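PDB 3IUZ: putative glyoxalase superfamily protein from Ralstonia eutropha, which probably acts as an iron(II)-dependent dioxygenase, converting 2-oxoadipate and oxygen to 2-hydroxyglutarate and carbon dioxide. Local coordinates for residues A7-A12 and A43-A48; R128-A133 and F142-F147; T177-L182 and A194-L199; F277-V282 and G300-F305. One frame throughout, in Å; residues are numbered along the deposited sequence. Where two conformers were deposited one is given.

Interaction 1 (A7-A12 and A43-A48); sequences ATLLSA and AEIAQA
Leu-9 and Ala-48 meet CB to CB at 3.7 Å where two helices, 4-14 and 42-60, pack in a helix-helix crossing; the short segments 7-12 and 43-48 have axes 9.5 Å apart at a signed angle of -43°. Both CB atoms point at the opposite helix. Alanine suits this place because its single methyl leaves room for a leucine to come down close to the backbone beside it. In Leu-9, CG stands anti to the carbonyl carbon (chi1 -64°), and the branch ending in CD1 reaches across. This methyl fits among three residues spaced along one side of the partner helix: it lies 3.9 Å from Ala-48 CB, 3.8 Å from Glu-44 O, and 4.1 Å from Ile-45 CG1. Across this pair of segments the leucine meets methyl, methylene and carbonyl surface, in van der Waals contact. The carboxylate of Glu-44 is turned to other work: its OE1 accepts hydrogen bonds from Thr-41 N and Asn-5 ND2. Ile-197 of helix 190-200 touches both Leu-9 and Ala-48, making the site a three-helix junction. Leu-10 comes in differently, its CB bond running across the line of approach while its tip bends inward, until CD2 rests 3.5 Å from Ala-48 O.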
loop_
_atom_site.group_PDB
_atom_site.type_symbol
_atom_site.label_atom_id
_atom_site.label_comp_id
_atom_site.label_asym_id
_atom_site.label_seq_id
_atom_site.Cartn_x
_atom_site.Cartn_y
_atom_site.Cartn_z
ATOM N N ALA A 7 9.053 -1.777 17.930
ATOM C CA ALA A 7 8.012 -1.322 18.833
ATOM C C ALA A 7 8.165 0.191 19.087
ATOM O O ALA A 7 7.180 0.935 19.137
ATOM C CB ALA A 7 8.039 -2.140 20.149
ATOM N N THR A 8 9.383 0.640 19.305
ATOM C CA THR A 8 9.653 2.075 19.546
ATOM C C THR A 8 9.304 2.925 18.327
ATOM O O THR A 8 8.631 3.956 18.442
ATOM C CB THR A 8 11.106 2.309 19.905
ATOM O OG1 THR A 8 11.419 1.493 21.028
ATOM C CG2 THR A 8 11.401 3.832 20.282
ATOM N N LEU A 9 9.713 2.464 17.147
ATOM C CA LEU A 9 9.368 3.151 15.908
ATOM C C LEU A 9 7.837 3.264 15.733
ATOM O O LEU A 9 7.337 4.313 15.318
ATOM C CB LEU A 9 9.992 2.415 14.699
ATOM C CG LEU A 9 11.517 2.387 14.636
ATOM C CD1 LEU A 9 11.998 1.382 13.552
ATOM C CD2 LEU A 9 12.062 3.852 14.375
ATOM N N LEU A 10 7.123 2.184 16.018
ATOM C CA LEU A 10 5.652 2.151 15.957
ATOM C C LEU A 10 5.018 3.109 16.964
ATOM O O LEU A 10 4.161 3.951 16.629
ATOM C CB LEU A 10 5.121 0.713 16.218
ATOM C CG LEU A 10 5.316 -0.299 15.075
ATOM C CD1 LEU A 10 4.540 -1.606 15.291
ATOM C CD2 LEU A 10 4.911 0.294 13.776
ATOM N N SER A 11 5.498 3.022 18.174
ATOM C CA SER A 11 4.934 3.763 19.303
ATOM C C SER A 11 5.011 5.271 19.098
ATOM O O SER A 11 4.078 5.971 19.425
ATOM C CB SER A 11 5.634 3.343 20.607
ATOM O OG SER A 11 4.811 3.679 21.700
ATOM N N ALA A 12 6.104 5.745 18.502
ATOM C CA ALA A 12 6.301 7.170 18.196
ATOM C C ALA A 12 5.299 7.615 17.110
ATOM O O ALA A 12 4.935 8.761 17.025
ATOM C CB ALA A 12 7.727 7.433 17.736
ATOM N N ALA A 43 16.190 -2.114 7.424
ATOM C CA ALA A 43 15.216 -3.217 7.519
ATOM C C ALA A 43 14.164 -2.985 8.623
ATOM O O ALA A 43 12.956 -3.166 8.420
ATOM C CB ALA A 43 15.919 -4.520 7.772
ATOM N N GLU A 44 14.624 -2.659 9.819
ATOM C CA GLU A 44 13.700 -2.327 10.892
ATOM C C GLU A 44 12.757 -1.158 10.516
ATOM O O GLU A 44 11.547 -1.203 10.808
ATOM C CB GLU A 44 14.466 -1.963 12.151
ATOM C CG GLU A 44 15.246 -3.145 12.764
ATOM C CD GLU A 44 16.205 -2.768 13.871
ATOM O OE1 GLU A 44 16.517 -1.561 14.056
ATOM O OE2 GLU A 44 16.653 -3.700 14.574
ATOM N N ILE A 45 13.320 -0.116 9.904
ATOM C CA ILE A 45 12.533 1.030 9.548
ATOM C C ILE A 45 11.505 0.642 8.490
ATOM O O ILE A 45 10.323 1.064 8.556
ATOM C CB ILE A 45 13.423 2.214 9.092
ATOM C CG1 ILE A 45 14.142 2.788 10.311
ATOM C CG2 ILE A 45 12.614 3.315 8.372
ATOM C CD1 ILE A 45 15.461 3.605 9.940
ATOM N N ALA A 46 11.946 -0.138 7.505
ATOM C CA ALA A 46 11.050 -0.541 6.425
ATOM C C ALA A 46 9.883 -1.371 6.954
ATOM O O ALA A 46 8.722 -1.166 6.550
ATOM C CB ALA A 46 11.804 -1.303 5.341
ATOM N N GLN A 47 10.189 -2.304 7.843
ATOM C CA GLN A 47 9.185 -3.151 8.477
ATOM C C GLN A 47 8.215 -2.308 9.339
ATOM O O GLN A 47 6.971 -2.468 9.198
ATOM C CB GLN A 47 9.851 -4.245 9.294
ATOM C CG GLN A 47 8.914 -5.118 10.115
ATOM C CD GLN A 47 8.017 -5.942 9.294
ATOM O OE1 GLN A 47 8.292 -6.228 8.127
ATOM N NE2 GLN A 47 6.905 -6.369 9.908
ATOM N N ALA A 48 8.759 -1.365 10.124
ATOM C CA ALA A 48 7.898 -0.484 10.958
ATOM C C ALA A 48 7.037 0.395 10.099
ATOM O O ALA A 48 5.811 0.482 10.381
ATOM C CB ALA A 48 8.651 0.322 11.948
#

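Interaction 2 (R128-A133 and F142-F147); sequences RSYAHA and FFVSEF
Phe-143 lays one face of its phenyl ring under the carbonyl of Arg-128, whose O stands 4.0 Å above the ring plane, offset toward the rim. The two residues belong to a beta hairpin, strands 125-132 and 141-147, joined in antiparallel register. Arg-128 with Val-144 and Tyr-130 with Phe-142 are hydrogen-bonded pairs, while Ser-129 with Phe-143 is the non-hydrogen-bonded pair between them. Val-144 N binds Arg-128 O at 2.9 Å. The small Ser-129 leaves room for the bulky ring: its CB is 4.1 Å from Phe-143 CD2. On the other face of the sheet, Tyr-130 CB touches Phe-142 CB, and Tyr-130 CD2 approaches Val-144 CG2 at 4.2 Å, a flat ring against a branched chain.

From its paired position Arg-128 reaches on to Glu-146, two residues past Val-144. Extended from CG to NE, it brings NH1 to Glu-146 OE1 in a 2.9 Å salt bridge. The acceptor lies in the guanidinium plane, but the N-H arrives from above the carboxylate, as the two planes are 86° apart. One water joins NH1 to Val-144 O, and a second joins NH2 to OE1, so both terminal nitrogens are tied to the second strand. Glu-146 OE2 is hydrogen-bonded to Glu-100 N, and Tyr-130 OH to Glu-100 OE1.

Strand 112-120 flanks the hairpin beyond 125-132 and strand 80-87 beyond 141-147, while Phe-142 leans on Asn-50 of helix 42-60.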
loop_
_atom_site.group_PDB
_atom_site.type_symbol
_atom_site.label_atom_id
_atom_site.label_comp_id
_atom_site.label_asym_id
_atom_site.label_seq_id
_atom_site.Cartn_x
_atom_site.Cartn_y
_atom_site.Cartn_z
ATOM N N ARG A 128 4.491 -3.492 -10.946
ATOM C CA ARG A 128 5.861 -3.912 -10.591
ATOM C C ARG A 128 5.910 -4.235 -9.113
ATOM O O ARG A 128 5.328 -3.530 -8.283
ATOM C CB ARG A 128 6.857 -2.809 -10.905
ATOM C CG ARG A 128 6.952 -2.483 -12.364
ATOM C CD ARG A 128 8.037 -1.453 -12.713
ATOM N NE ARG A 128 8.073 -1.097 -14.158
ATOM C CZ ARG A 128 7.310 -0.183 -14.756
ATOM N NH1 ARG A 128 6.362 0.465 -14.097
ATOM N NH2 ARG A 128 7.488 0.080 -16.046
ATOM N N SER A 129 6.619 -5.285 -8.752
ATOM C CA SER A 129 6.791 -5.610 -7.344
ATOM C C SER A 129 8.188 -5.231 -6.866
ATOM O O SER A 129 9.164 -5.275 -7.648
ATOM C CB SER A 129 6.533 -7.086 -7.114
ATOM O OG SER A 129 7.525 -7.852 -7.796
ATOM N N TYR A 130 8.242 -4.829 -5.603
ATOM C CA TYR A 130 9.461 -4.400 -4.879
ATOM C C TYR A 130 9.616 -5.238 -3.620
ATOM O O TYR A 130 8.728 -5.272 -2.752
ATOM C CB TYR A 130 9.369 -2.885 -4.528
ATOM C CG TYR A 130 9.506 -2.105 -5.782
ATOM C CD1 TYR A 130 10.764 -1.873 -6.316
ATOM C CD2 TYR A 130 8.376 -1.798 -6.566
ATOM C CE1 TYR A 130 10.927 -1.209 -7.543
ATOM C CE2 TYR A 130 8.503 -1.168 -7.786
ATOM C CZ TYR A 130 9.782 -0.870 -8.280
ATOM O OH TYR A 130 9.902 -0.284 -9.506
ATOM N N ALA A 131 10.766 -5.904 -3.500
ATOM C CA ALA A 131 11.077 -6.713 -2.323
ATOM C C ALA A 131 12.272 -6.148 -1.627
ATOM O O ALA A 131 13.210 -5.658 -2.264
ATOM C CB ALA A 131 11.376 -8.202 -2.711
ATOM N N HIS A 132 12.275 -6.302 -0.321
ATOM C CA HIS A 132 13.346 -5.752 0.489
ATOM C C HIS A 132 14.604 -6.605 0.450
ATOM O O HIS A 132 14.575 -7.813 0.748
ATOM C CB HIS A 132 12.888 -5.509 1.918
ATOM C CG HIS A 132 13.727 -4.500 2.605
ATOM N ND1 HIS A 132 14.948 -4.825 3.155
ATOM C CD2 HIS A 132 13.574 -3.159 2.774
ATOM C CE1 HIS A 132 15.515 -3.727 3.636
ATOM N NE2 HIS A 132 14.687 -2.704 3.452
ATOM N N ALA A 133 15.722 -5.965 0.125
ATOM C CA ALA A 133 16.998 -6.691 -0.069
ATOM C C ALA A 133 17.444 -7.401 1.205
ATOM O O ALA A 133 18.168 -8.354 1.119
ATOM C CB ALA A 133 18.115 -5.731 -0.559
ATOM N N PHE A 142 6.080 -4.292 -1.869
ATOM C CA PHE A 142 5.230 -3.242 -2.406
ATOM C C PHE A 142 4.901 -3.615 -3.827
ATOM O O PHE A 142 5.807 -3.977 -4.635
ATOM C CB PHE A 142 5.927 -1.899 -2.407
ATOM C CG PHE A 142 5.899 -1.201 -1.086
ATOM C CD1 PHE A 142 6.771 -1.554 -0.071
ATOM C CD2 PHE A 142 4.946 -0.225 -0.838
ATOM C CE1 PHE A 142 6.715 -0.919 1.173
ATOM C CE2 PHE A 142 4.879 0.417 0.382
ATOM C CZ PHE A 142 5.742 0.092 1.394
ATOM N N PHE A 143 3.623 -3.505 -4.182
ATOM C CA PHE A 143 3.214 -3.699 -5.565
ATOM C C PHE A 143 2.769 -2.324 -6.040
ATOM O O PHE A 143 1.857 -1.757 -5.468
ATOM C CB PHE A 143 2.114 -4.751 -5.687
ATOM C CG PHE A 143 1.897 -5.204 -7.099
ATOM C CD1 PHE A 143 1.115 -4.456 -7.972
ATOM C CD2 PHE A 143 2.488 -6.353 -7.578
ATOM C CE1 PHE A 143 0.902 -4.880 -9.278
ATOM C CE2 PHE A 143 2.285 -6.764 -8.878
ATOM C CZ PHE A 143 1.510 -6.029 -9.732
ATOM N N VAL A 144 3.483 -1.753 -7.005
ATOM C CA VAL A 144 3.191 -0.405 -7.457
ATOM C C VAL A 144 2.771 -0.471 -8.885
ATOM O O VAL A 144 3.527 -0.951 -9.745
ATOM C CB VAL A 144 4.422 0.519 -7.337
ATOM C CG1 VAL A 144 4.022 1.963 -7.782
ATOM C CG2 VAL A 144 4.954 0.478 -5.865
ATOM N N SER A 145 1.568 0.003 -9.133
ATOM C CA SER A 145 1.018 0.072 -10.469
ATOM C C SER A 145 0.991 1.478 -11.006
ATOM O O SER A 145 0.856 2.451 -10.245
ATOM C CB SER A 145 -0.387 -0.512 -10.458
ATOM O OG SER A 145 -0.296 -1.917 -10.313
ATOM N N GLU A 146 1.145 1.567 -12.319
ATOM C CA GLU A 146 1.037 2.796 -13.066
ATOM C C GLU A 146 -0.132 2.718 -14.029
ATOM O O GLU A 146 -0.230 1.788 -14.875
ATOM C CB GLU A 146 2.270 3.044 -13.923
ATOM C CG GLU A 146 3.582 3.111 -13.189
ATOM C CD GLU A 146 4.728 3.441 -14.132
ATOM O OE1 GLU A 146 4.914 2.734 -15.176
ATOM O OE2 GLU A 146 5.449 4.386 -13.774
ATOM N N PHE A 147 -0.999 3.718 -13.950
ATOM C CA PHE A 147 -2.071 3.879 -14.940
ATOM C C PHE A 147 -1.611 4.676 -16.187
ATOM O O PHE A 147 -0.957 5.729 -16.071
ATOM C CB PHE A 147 -3.318 4.542 -14.309
ATOM C CG PHE A 147 -4.433 4.626 -15.261
ATOM C CD1 PHE A 147 -5.189 3.526 -15.523
ATOM C CD2 PHE A 147 -4.649 5.789 -16.002
ATOM C CE1 PHE A 147 -6.163 3.572 -16.479
ATOM C CE2 PHE A 147 -5.654 5.820 -16.968
ATOM C CZ PHE A 147 -6.380 4.709 -17.186
HETATM O O HOH W 1 5.296 0.396 -11.490
HETATM O O HOH W 2 6.252 2.329 -17.335
#

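Interaction 3 (T177-L182 and A194-L199); sequences TLLWQL and AELIGL
Leu-196 packs against Leu-178 at the heart of a helix-helix crossing between helices 173-185 and 190-200, whose short segments lie 9.9 Å apart at closest approach with a signed angle of -128°. The dense part of the contact is built round Leu-196. Its CG is anti to the backbone N (chi1 176°), and its two methyls divide the opposite surface between them. CD1 settles 4.0 Å from Leu-178 CB, close to the helix backbone. CD2 meets the methyl end of Leu-182, with CD2 to CD2 at 3.9 Å, the two side chains crossing at about a right angle. Leucine serves well here because a forked tip can touch several residues of a facing helix at once. Leu-110 of helix 101-110 and Leu-188 of strand 187-188 add further apolar surface to this buried side.

Toward Glu-195 and Leu-199, both partly exposed, fewer residues meet. Leu-199 CD1 merely grazes Leu-178 CD1 at 4.5 Å, while that same Leu-178 methyl still lies close along Glu-195. Glutamate suits such a border, since its methylene chain can lie against an apolar neighbour while its charged end serves a polar one: its OE2 forms a salt bridge with Arg-174 NE, near the start of helix 173-185. The extended glutamate and Leu-178 cross at about a right angle. Leu-178 CD1 lies 3.7 Å from the carboxylate carbon, Glu-195 CD.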
loop_
_atom_site.group_PDB
_atom_site.type_symbol
_atom_site.label_atom_id
_atom_site.label_comp_id
_atom_site.label_asym_id
_atom_site.label_seq_id
_atom_site.Cartn_x
_atom_site.Cartn_y
_atom_site.Cartn_z
ATOM N N THR A 177 16.185 14.141 3.318
ATOM C CA THR A 177 17.395 14.163 4.116
ATOM C C THR A 177 17.608 12.848 4.867
ATOM O O THR A 177 18.708 12.216 4.810
ATOM C CB THR A 177 17.336 15.316 5.147
ATOM O OG1 THR A 177 17.239 16.569 4.443
ATOM C CG2 THR A 177 18.581 15.302 6.068
ATOM N N LEU A 178 16.553 12.376 5.532
ATOM C CA LEU A 178 16.675 11.190 6.405
ATOM C C LEU A 178 16.770 9.891 5.577
ATOM O O LEU A 178 17.521 8.973 5.926
ATOM C CB LEU A 178 15.490 11.132 7.410
ATOM C CG LEU A 178 15.502 12.260 8.476
ATOM C CD1 LEU A 178 14.231 12.241 9.397
ATOM C CD2 LEU A 178 16.800 12.151 9.322
ATOM N N LEU A 179 16.005 9.855 4.489
ATOM C CA LEU A 179 16.031 8.754 3.540
ATOM C C LEU A 179 17.444 8.474 2.988
ATOM O O LEU A 179 17.912 7.345 2.964
ATOM C CB LEU A 179 15.096 9.119 2.393
ATOM C CG LEU A 179 14.413 7.999 1.655
ATOM C CD1 LEU A 179 13.943 6.958 2.665
ATOM C CD2 LEU A 179 13.263 8.637 0.789
ATOM N N TRP A 180 18.137 9.531 2.548
ATOM C CA TRP A 180 19.454 9.393 1.962
ATOM C C TRP A 180 20.585 9.227 2.984
ATOM O O TRP A 180 21.590 8.581 2.647
ATOM C CB TRP A 180 19.659 10.509 0.910
ATOM C CG TRP A 180 18.724 10.218 -0.195
ATOM C CD1 TRP A 180 17.485 10.769 -0.427
ATOM C CD2 TRP A 180 18.845 9.129 -1.117
ATOM N NE1 TRP A 180 16.884 10.131 -1.468
ATOM C CE2 TRP A 180 17.689 9.120 -1.906
ATOM C CE3 TRP A 180 19.829 8.161 -1.350
ATOM C CZ2 TRP A 180 17.483 8.174 -2.922
ATOM C CZ3 TRP A 180 19.616 7.219 -2.352
ATOM C CH2 TRP A 180 18.458 7.275 -3.156
ATOM N N GLN A 181 20.425 9.731 4.221
ATOM C CA GLN A 181 21.311 9.350 5.338
ATOM C C GLN A 181 21.196 7.838 5.597
ATOM O O GLN A 181 22.200 7.155 5.835
ATOM C CB GLN A 181 20.963 10.116 6.638
ATOM C CG GLN A 181 21.337 11.627 6.466
ATOM C CD GLN A 181 21.065 12.465 7.673
ATOM O OE1 GLN A 181 20.699 11.940 8.743
ATOM N NE2 GLN A 181 21.231 13.777 7.512
ATOM N N LEU A 182 19.961 7.345 5.560
ATOM C CA LEU A 182 19.653 5.947 5.824
ATOM C C LEU A 182 20.283 5.095 4.736
ATOM O O LEU A 182 20.898 4.097 5.049
ATOM C CB LEU A 182 18.143 5.701 5.870
ATOM C CG LEU A 182 17.670 4.260 6.112
ATOM C CD1 LEU A 182 18.223 3.676 7.412
ATOM C CD2 LEU A 182 16.126 4.200 6.089
ATOM N N ALA A 194 11.956 7.013 13.468
ATOM C CA ALA A 194 10.574 7.264 13.844
ATOM C C ALA A 194 10.101 8.535 13.137
ATOM O O ALA A 194 8.966 8.574 12.644
ATOM C CB ALA A 194 10.424 7.422 15.382
ATOM N N GLU A 195 10.970 9.553 13.074
ATOM C CA GLU A 195 10.614 10.797 12.387
ATOM C C GLU A 195 10.427 10.532 10.908
ATOM O O GLU A 195 9.416 10.958 10.318
ATOM C CB GLU A 195 11.678 11.871 12.603
ATOM C CG GLU A 195 11.388 13.173 11.872
ATOM C CD GLU A 195 12.496 14.202 12.049
ATOM O OE1 GLU A 195 13.520 13.947 12.767
ATOM O OE2 GLU A 195 12.335 15.282 11.468
ATOM N N LEU A 196 11.354 9.791 10.297
ATOM C CA LEU A 196 11.211 9.450 8.848
ATOM C C LEU A 196 9.907 8.741 8.540
ATOM O O LEU A 196 9.192 9.076 7.567
ATOM C CB LEU A 196 12.398 8.599 8.367
ATOM C CG LEU A 196 12.349 8.104 6.947
ATOM C CD1 LEU A 196 12.230 9.272 5.976
ATOM C CD2 LEU A 196 13.603 7.181 6.624
ATOM N N ILE A 197 9.566 7.751 9.361
ATOM C CA ILE A 197 8.312 7.015 9.136
ATOM C C ILE A 197 7.124 7.993 9.143
ATOM O O ILE A 197 6.254 7.944 8.271
ATOM C CB ILE A 197 8.126 5.889 10.169
ATOM C CG1 ILE A 197 9.146 4.799 9.929
ATOM C CG2 ILE A 197 6.668 5.359 10.178
ATOM C CD1 ILE A 197 9.321 3.847 11.179
ATOM N N GLY A 198 7.103 8.881 10.115
ATOM C CA GLY A 198 6.033 9.884 10.221
ATOM C C GLY A 198 5.905 10.742 8.964
ATOM O O GLY A 198 4.816 11.157 8.601
ATOM N N LEU A 199 7.036 11.007 8.315
ATOM C CA LEU A 199 7.070 11.890 7.157
ATOM C C LEU A 199 6.738 11.121 5.927
ATOM O O LEU A 199 6.236 11.709 4.961
ATOM C CB LEU A 199 8.440 12.529 6.975
ATOM C CG LEU A 199 8.840 13.558 8.045
ATOM C CD1 LEU A 199 10.362 13.890 7.897
ATOM C CD2 LEU A 199 7.938 14.792 7.891
#

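Interaction 4 (F277-V282 and G300-F305); sequences FRADTV and GSFYEF
Phe-277 and Tyr-303 begin the backbone pairing of these antiparallel segments: Phe-277 N donates to Tyr-303 O at 3.0 Å. Farther along, Asp-280 binds twice, its N to Ser-301 O and its O to Gly-300 N at 2.9 Å. Between these bonds a water bridges the segments, donating to Arg-278 O and accepting from Tyr-303 N. Phe-277 O, buried nearby, has no polar partner in the model; Phe-302 CB lies 3.4 Å from it.

Apolar contacts run along the pair. The rings of Phe-277 and Phe-305 meet obliquely, planes at 61°, with CE2 to CE2 at 3.5 Å. Phe-277 and Tyr-303 instead lie side by side, pointing the same way, and CD2 of the former touches CB of the latter at 4.0 Å. In the middle, Ala-279 CB meets Phe-302 CB at 4.1 Å. At the other end, Val-282 CG2 rests 3.7 Å from Gly-300 CA. Glycine suits this spot, for a side chain there would be directed into Val-282 and Asp-280 O.

Other polar groups are engaged outside the pair: Tyr-303 OH with Asp-241, Asp-280 OD1 with Thr-63. Phe-302 carries its ring off to stack on His-238, its CG set between backbone N and carbonyl carbon (chi1 64°).

The arrangement is the open end of a beta hairpin, strands 281-287 and 293-306, in the mixed sheet, consistent with the glyoxalase-like fold assigned to the family.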
loop_
_atom_site.group_PDB
_atom_site.type_symbol
_atom_site.label_atom_id
_atom_site.label_comp_id
_atom_site.label_asym_id
_atom_site.label_seq_id
_atom_site.Cartn_x
_atom_site.Cartn_y
_atom_site.Cartn_z
ATOM N N PHE A 277 -11.600 -10.162 0.454
ATOM C CA PHE A 277 -12.870 -9.504 0.724
ATOM C C PHE A 277 -13.128 -8.459 -0.338
ATOM O O PHE A 277 -12.200 -7.865 -0.889
ATOM C CB PHE A 277 -12.890 -8.793 2.066
ATOM C CG PHE A 277 -12.769 -9.712 3.226
ATOM C CD1 PHE A 277 -13.833 -10.492 3.628
ATOM C CD2 PHE A 277 -11.609 -9.777 3.959
ATOM C CE1 PHE A 277 -13.733 -11.331 4.702
ATOM C CE2 PHE A 277 -11.496 -10.640 5.050
ATOM C CZ PHE A 277 -12.554 -11.414 5.415
ATOM N N ARG A 278 -14.408 -8.228 -0.636
ATOM C CA ARG A 278 -14.760 -7.095 -1.489
ATOM C C ARG A 278 -14.361 -5.802 -0.772
ATOM O O ARG A 278 -14.229 -5.755 0.464
ATOM C CB ARG A 278 -16.258 -7.113 -1.855
ATOM C CG ARG A 278 -16.630 -8.194 -2.877
ATOM C CD ARG A 278 -18.061 -8.699 -2.772
ATOM N NE ARG A 278 -18.350 -9.813 -3.700
ATOM C CZ ARG A 278 -18.855 -11.006 -3.352
ATOM N NH1 ARG A 278 -19.191 -11.290 -2.091
ATOM N NH2 ARG A 278 -19.075 -11.917 -4.279
ATOM N N ALA A 279 -14.179 -4.760 -1.562
ATOM C CA ALA A 279 -13.793 -3.465 -1.057
ATOM C C ALA A 279 -14.934 -2.816 -0.304
ATOM O O ALA A 279 -16.087 -2.851 -0.708
ATOM C CB ALA A 279 -13.297 -2.523 -2.209
ATOM N N ASP A 280 -14.587 -2.202 0.796
ATOM C CA ASP A 280 -15.529 -1.460 1.591
ATOM C C ASP A 280 -15.796 -0.105 0.934
ATOM O O ASP A 280 -14.868 0.544 0.485
ATOM C CB ASP A 280 -14.894 -1.290 2.988
ATOM C CG ASP A 280 -14.852 -2.606 3.751
ATOM O OD1 ASP A 280 -15.948 -3.220 3.927
ATOM O OD2 ASP A 280 -13.758 -3.036 4.157
ATOM N N THR A 281 -17.061 0.324 0.901
ATOM C CA THR A 281 -17.441 1.567 0.309
ATOM C C THR A 281 -17.025 2.731 1.193
ATOM O O THR A 281 -17.090 2.615 2.391
ATOM C CB THR A 281 -18.962 1.546 0.115
ATOM O OG1 THR A 281 -19.267 0.433 -0.737
ATOM C CG2 THR A 281 -19.478 2.794 -0.507
ATOM N N VAL A 282 -16.614 3.848 0.601
ATOM C CA VAL A 282 -16.169 5.018 1.368
ATOM C C VAL A 282 -16.874 6.248 0.866
ATOM O O VAL A 282 -17.291 6.302 -0.272
ATOM C CB VAL A 282 -14.609 5.222 1.278
ATOM C CG1 VAL A 282 -13.887 4.113 1.981
ATOM C CG2 VAL A 282 -14.140 5.287 -0.186
ATOM N N GLY A 300 -13.680 1.768 -1.892
ATOM C CA GLY A 300 -12.487 2.118 -1.191
ATOM C C GLY A 300 -11.478 0.998 -1.443
ATOM O O GLY A 300 -11.318 0.490 -2.554
ATOM N N SER A 301 -10.841 0.598 -0.388
ATOM C CA SER A 301 -9.778 -0.408 -0.449
ATOM C C SER A 301 -10.255 -1.734 0.128
ATOM O O SER A 301 -11.368 -1.821 0.669
ATOM C CB SER A 301 -8.605 0.150 0.335
ATOM O OG SER A 301 -8.126 1.319 -0.316
ATOM N N PHE A 302 -9.423 -2.771 0.058
ATOM C CA PHE A 302 -9.808 -4.132 0.467
ATOM C C PHE A 302 -8.671 -4.877 1.168
ATOM O O PHE A 302 -7.499 -4.414 1.186
ATOM C CB PHE A 302 -10.412 -4.973 -0.690
ATOM C CG PHE A 302 -9.483 -5.282 -1.860
ATOM C CD1 PHE A 302 -9.383 -4.414 -2.930
ATOM C CD2 PHE A 302 -8.745 -6.461 -1.900
ATOM C CE1 PHE A 302 -8.604 -4.703 -4.027
ATOM C CE2 PHE A 302 -7.920 -6.750 -2.981
ATOM C CZ PHE A 302 -7.864 -5.870 -4.065
ATOM N N TYR A 303 -9.042 -5.970 1.823
ATOM C CA TYR A 303 -8.125 -6.864 2.540
ATOM C C TYR A 303 -8.120 -8.174 1.797
ATOM O O TYR A 303 -9.173 -8.748 1.519
ATOM C CB TYR A 303 -8.610 -7.079 3.967
ATOM C CG TYR A 303 -7.623 -7.726 4.924
ATOM C CD1 TYR A 303 -7.512 -9.106 5.022
ATOM C CD2 TYR A 303 -6.878 -6.961 5.794
ATOM C CE1 TYR A 303 -6.638 -9.699 5.908
ATOM C CE2 TYR A 303 -6.027 -7.552 6.718
ATOM C CZ TYR A 303 -5.896 -8.896 6.766
ATOM O OH TYR A 303 -5.010 -9.472 7.663
ATOM N N GLU A 304 -6.921 -8.657 1.493
ATOM C CA GLU A 304 -6.719 -9.786 0.629
ATOM C C GLU A 304 -5.867 -10.855 1.318
ATOM O O GLU A 304 -5.063 -10.557 2.199
ATOM C CB GLU A 304 -6.011 -9.314 -0.659
ATOM C CG GLU A 304 -5.587 -10.435 -1.656
ATOM C CD GLU A 304 -4.902 -9.851 -2.877
ATOM O OE1 GLU A 304 -3.678 -9.602 -2.838
ATOM O OE2 GLU A 304 -5.619 -9.594 -3.851
ATOM N N PHE A 305 -6.066 -12.087 0.898
ATOM C CA PHE A 305 -5.334 -13.226 1.401
ATOM C C PHE A 305 -4.525 -13.863 0.275
ATOM O O PHE A 305 -4.961 -13.905 -0.881
ATOM C CB PHE A 305 -6.283 -14.287 1.936
ATOM C CG PHE A 305 -7.109 -13.827 3.072
ATOM C CD1 PHE A 305 -6.579 -13.699 4.327
ATOM C CD2 PHE A 305 -8.427 -13.482 2.882
ATOM C CE1 PHE A 305 -7.342 -13.252 5.398
ATOM C CE2 PHE A 305 -9.188 -13.056 3.982
ATOM C CZ PHE A 305 -8.620 -12.945 5.220
HETATM O O HOH W 3 -12.169 -5.387 2.408
#

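Interactions 1 and 3 are helix-helix contacts dominated by leucine, with alanine and isoleucine in interaction 1 and the chain of a glutamate at the border of interaction 3, whereas interactions 2 and 4 are hairpins of the same mixed sheet, tied by backbone hydrogen bonds and bridging waters. Interactions 1 and 3 touch, Ala-48 CB against Ile-197 CD1, so helix 190-200 belongs to one packed helical group with helices 4-14 and 42-60. Helix 42-60 also meets the sheet: Ala-46 lies against His-132 of interaction 2. Interaction 4 is more exposed and stands on the opposite side of the chain's centre from interaction 3. Interaction 2, buried and nearest the centre, carries a salt bridge at its partly exposed arginine.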